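Local atomic coordinates of alpha-L-rhamnosidase (Klebsiella oxytoca, PDB entry 4XHC), a protein that hydrolyses terminal alpha-L-rhamnose residues from rhamnose-containing glycosides, as a family 78 glycoside hydrolase that binds rhamnose in its active-site pocket. Residues L107-S113 / L189-E195. Numbering follows the deposited sequence.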
ATOM      1  N   LEU A 107       7.066  12.314   0.927  1.00 49.78           N
ATOM      2  CA  LEU A 107       8.073  11.746   0.016  1.00 52.14           C
ATOM      3  C   LEU A 107       7.704  11.903  -1.477  1.00 54.50           C
ATOM      4  O   LEU A 107       6.562  11.663  -1.875  1.00 55.04           O
ATOM      5  CB  LEU A 107       8.282  10.269   0.337  1.00 50.71           C
ATOM      6  CG  LEU A 107       9.487   9.588  -0.317  1.00 52.45           C
ATOM      7  CD1 LEU A 107      10.800  10.085   0.264  1.00 53.26           C
ATOM      8  CD2 LEU A 107       9.398   8.077  -0.156  1.00 53.43           C
ATOM      9  N   HIS A 108       8.685  12.313  -2.285  1.00 56.34           N
ATOM     10  CA  HIS A 108       8.539  12.452  -3.738  1.00 57.61           C
ATOM     11  C   HIS A 108       9.697  11.710  -4.378  1.00 56.64           C
ATOM     12  O   HIS A 108      10.827  11.871  -3.936  1.00 58.87           O
ATOM     13  CB  HIS A 108       8.575  13.942  -4.129  1.00 61.01           C
ATOM     14  CG  HIS A 108       8.600  14.204  -5.610  1.00 63.37           C
ATOM     15  ND1 HIS A 108       9.570  14.977  -6.212  1.00 66.17           N
ATOM     16  CD2 HIS A 108       7.757  13.831  -6.601  1.00 64.34           C
ATOM     17  CE1 HIS A 108       9.336  15.055  -7.509  1.00 66.29           C
ATOM     18  NE2 HIS A 108       8.239  14.369  -7.771  1.00 65.84           N
ATOM     19  N   PHE A 109       9.431  10.883  -5.387  1.00 56.39           N
ATOM     20  CA  PHE A 109      10.515  10.287  -6.191  1.00 55.42           C
ATOM     21  C   PHE A 109      10.101   9.979  -7.628  1.00 54.61           C
ATOM     22  O   PHE A 109       8.922   9.850  -7.930  1.00 54.24           O
ATOM     23  CB  PHE A 109      11.090   9.033  -5.517  1.00 55.79           C
ATOM     24  CG  PHE A 109      10.124   7.888  -5.424  1.00 56.22           C
ATOM     25  CD1 PHE A 109       9.886   7.071  -6.519  1.00 57.69           C
ATOM     26  CD2 PHE A 109       9.462   7.622  -4.237  1.00 56.44           C
ATOM     27  CE1 PHE A 109       8.992   6.019  -6.440  1.00 58.89           C
ATOM     28  CE2 PHE A 109       8.567   6.575  -4.147  1.00 57.54           C
ATOM     29  CZ  PHE A 109       8.328   5.771  -5.249  1.00 59.04           C
ATOM     30  N   LEU A 110      11.089   9.895  -8.511  1.00 55.99           N
ATOM     31  CA  LEU A 110      10.874   9.490  -9.893  1.00 57.34           C
ATOM     32  C   LEU A 110      11.621   8.198 -10.121  1.00 56.79           C
ATOM     33  O   LEU A 110      12.720   8.023  -9.606  1.00 55.26           O
ATOM     34  CB  LEU A 110      11.417  10.533 -10.884  1.00 60.28           C
ATOM     35  CG  LEU A 110      10.935  11.986 -10.871  1.00 62.58           C
ATOM     36  CD1 LEU A 110      11.410  12.672 -12.149  1.00 64.99           C
ATOM     37  CD2 LEU A 110       9.426  12.094 -10.748  1.00 63.03           C
ATOM     38  N   CYS A 111      11.045   7.305 -10.914  1.00 58.95           N
ATOM     39  CA  CYS A 111      11.753   6.100 -11.321  1.00 62.11           C
ATOM     40  C   CYS A 111      11.308   5.620 -12.696  1.00 60.76           C
ATOM     41  O   CYS A 111      10.238   5.987 -13.169  1.00 58.67           O
ATOM     42  CB  CYS A 111      11.592   4.990 -10.269  1.00 64.87           C
ATOM     43  SG  CYS A 111       9.915   4.355 -10.048  1.00 67.28           S
ATOM     44  N   GLN A 112      12.146   4.788 -13.313  1.00 60.43           N
ATOM     45  CA  GLN A 112      11.974   4.378 -14.702  1.00 61.16           C
ATOM     46  C   GLN A 112      12.555   2.999 -14.992  1.00 59.21           C
ATOM     47  O   GLN A 112      13.343   2.461 -14.222  1.00 57.79           O
ATOM     48  CB  GLN A 112      12.645   5.399 -15.623  1.00 64.02           C
ATOM     49  CG  GLN A 112      14.131   5.563 -15.368  1.00 65.20           C
ATOM     50  CD  GLN A 112      14.741   6.668 -16.193  1.00 67.81           C
ATOM     51  OE1 GLN A 112      14.216   7.772 -16.255  1.00 69.51           O
ATOM     52  NE2 GLN A 112      15.863   6.375 -16.832  1.00 70.09           N
ATOM     53  N   SER A 113      12.168   2.455 -16.137  1.00 59.81           N
ATOM     54  CA  SER A 113      12.561   1.106 -16.549  1.00 59.96           C
ATOM     55  C   SER A 113      13.963   1.089 -17.152  1.00 59.79           C
ATOM     56  O   SER A 113      14.433   2.101 -17.653  1.00 61.06           O
ATOM     57  CB  SER A 113      11.528   0.560 -17.551  1.00 60.82           C
ATOM     58  OG  SER A 113      12.099  -0.330 -18.494  1.00 65.21           O
ATOM     59  N   LEU A 189      14.696  -1.759 -12.405  1.00 59.59           N
ATOM     60  CA  LEU A 189      14.172  -0.484 -11.961  1.00 59.80           C
ATOM     61  C   LEU A 189      15.317   0.474 -11.617  1.00 60.11           C
ATOM     62  O   LEU A 189      16.356   0.057 -11.107  1.00 61.64           O
ATOM     63  CB  LEU A 189      13.276  -0.703 -10.748  1.00 59.54           C
ATOM     64  CG  LEU A 189      12.358   0.469 -10.420  1.00 60.55           C
ATOM     65  CD1 LEU A 189      11.302   0.662 -11.499  1.00 61.59           C
ATOM     66  CD2 LEU A 189      11.710   0.260  -9.069  1.00 60.70           C
ATOM     67  N   GLN A 190      15.108   1.761 -11.874  1.00 60.33           N
ATOM     68  CA  GLN A 190      16.160   2.768 -11.760  1.00 60.60           C
ATOM     69  C   GLN A 190      15.568   4.076 -11.243  1.00 59.46           C
ATOM     70  O   GLN A 190      14.742   4.678 -11.916  1.00 59.04           O
ATOM     71  CB  GLN A 190      16.787   2.967 -13.140  1.00 62.51           C
ATOM     72  CG  GLN A 190      17.904   3.988 -13.233  1.00 64.36           C
ATOM     73  CD  GLN A 190      18.594   3.963 -14.595  1.00 67.99           C
ATOM     74  OE1 GLN A 190      17.993   3.627 -15.630  1.00 69.72           O
ATOM     75  NE2 GLN A 190      19.865   4.326 -14.602  1.00 69.36           N
ATOM     76  N   PHE A 191      15.985   4.507 -10.054  1.00 58.89           N
ATOM     77  CA  PHE A 191      15.505   5.761  -9.470  1.00 58.90           C
ATOM     78  C   PHE A 191      16.332   6.920  -9.994  1.00 61.45           C
ATOM     79  O   PHE A 191      17.543   6.799 -10.115  1.00 63.37           O
ATOM     80  CB  PHE A 191      15.610   5.709  -7.957  1.00 58.15           C
ATOM     81  CG  PHE A 191      14.679   4.720  -7.331  1.00 57.49           C
ATOM     82  CD1 PHE A 191      15.027   3.391  -7.231  1.00 57.83           C
ATOM     83  CD2 PHE A 191      13.439   5.118  -6.868  1.00 57.23           C
ATOM     84  CE1 PHE A 191      14.159   2.477  -6.669  1.00 57.19           C
ATOM     85  CE2 PHE A 191      12.567   4.212  -6.299  1.00 56.41           C
ATOM     86  CZ  PHE A 191      12.929   2.889  -6.200  1.00 56.69           C
ATOM     87  N   THR A 192      15.687   8.033 -10.331  1.00 63.05           N
ATOM     88  CA  THR A 192      16.409   9.204 -10.853  1.00 64.33           C
ATOM     89  C   THR A 192      16.342  10.422  -9.923  1.00 66.23           C
ATOM     90  O   THR A 192      17.112  11.363 -10.099  1.00 69.81           O
ATOM     91  CB  THR A 192      15.928   9.616 -12.271  1.00 64.71           C
ATOM     92  OG1 THR A 192      14.615  10.190 -12.208  1.00 63.84           O
ATOM     93  CG2 THR A 192      15.918   8.417 -13.220  1.00 64.66           C
ATOM     94  N   GLN A 193      15.434  10.423  -8.951  1.00 64.55           N
ATOM     95  CA  GLN A 193      15.348  11.537  -8.017  1.00 65.84           C
ATOM     96  C   GLN A 193      14.583  11.125  -6.789  1.00 63.76           C
ATOM     97  O   GLN A 193      13.585  10.431  -6.897  1.00 63.63           O
ATOM     98  CB  GLN A 193      14.655  12.733  -8.661  1.00 68.48           C
ATOM     99  CG  GLN A 193      14.188  13.786  -7.666  1.00 71.38           C
ATOM    100  CD  GLN A 193      13.715  15.063  -8.337  1.00 77.50           C
ATOM    101  OE1 GLN A 193      13.414  15.090  -9.546  1.00 80.28           O
ATOM    102  NE2 GLN A 193      13.636  16.139  -7.555  1.00 78.44           N
ATOM    103  N   ILE A 194      15.053  11.554  -5.627  1.00 62.12           N
ATOM    104  CA  ILE A 194      14.345  11.317  -4.382  1.00 62.21           C
ATOM    105  C   ILE A 194      14.463  12.547  -3.498  1.00 62.48           C
ATOM    106  O   ILE A 194      15.557  13.067  -3.308  1.00 64.52           O
ATOM    107  CB  ILE A 194      14.919  10.112  -3.619  1.00 62.74           C
ATOM    108  CG1 ILE A 194      14.954   8.871  -4.524  1.00 63.03           C
ATOM    109  CG2 ILE A 194      14.097   9.850  -2.357  1.00 62.25           C
ATOM    110  CD1 ILE A 194      15.359   7.586  -3.829  1.00 62.20           C
ATOM    111  N   GLU A 195      13.341  13.010  -2.958  1.00 60.90           N
ATOM    112  CA  GLU A 195      13.358  14.142  -2.040  1.00 60.62           C
ATOM    113  C   GLU A 195      12.224  14.054  -1.032  1.00 57.98           C
ATOM    114  O   GLU A 195      11.255  13.328  -1.237  1.00 56.35           O
ATOM    115  CB  GLU A 195      13.305  15.473  -2.805  1.00 62.67           C
ATOM    116  CG  GLU A 195      12.015  15.732  -3.573  1.00 64.79           C
ATOM    117  CD  GLU A 195      12.013  17.075  -4.309  1.00 67.66           C
ATOM    118  OE1 GLU A 195      13.083  17.718  -4.414  1.00 68.10           O
ATOM    119  OE2 GLU A 195      10.931  17.489  -4.786  1.00 68.76           O
TER
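CB of C111 lies over one face of the F191 ring, 3.9 Å from CD2 of F191, and the same ring presents its edge to the face of F109 in an offset edge-to-face pair, with centroids 5.7 Å apart and planes at 64°. The sulfur of C111 stands obliquely to the F191 ring, and CB of F109 rests against CG1 of I194. Apolar residues suit this largely buried side: F109 meets L156 and C111 meets L158 of strand 153-158, which belongs to the six-stranded sheet. On the other side, the H108 ring has CG of E195 at its edge, in plane, while its ND1 donates to OE2 of E195 (3.2 Å), meeting it from above the carboxylate plane. With CG anti to the backbone N (chi1 173°), H108 runs alongside E195; its NE2 bonds E164, so two carboxylates grip the imidazole and would probably favour its protonated form. Strands 106-115 and 187-200, which hold these residues, are the inner pair of a four-stranded antiparallel sheet in the beta-rich N-terminal domain. A beta bulge at T192 shifts the register: N of L110 bonds O of Q193, whereas O of L110 accepts a hydrogen bond from N of T192 (3.1 Å). At the bulge itself, CG2 of T192 lies 3.5 Å from OE1 of Q112. The Q112 and Q190 amides lie side by side without a mutual hydrogen bond; NE2 of Q190 reaches O of Y85 weakly.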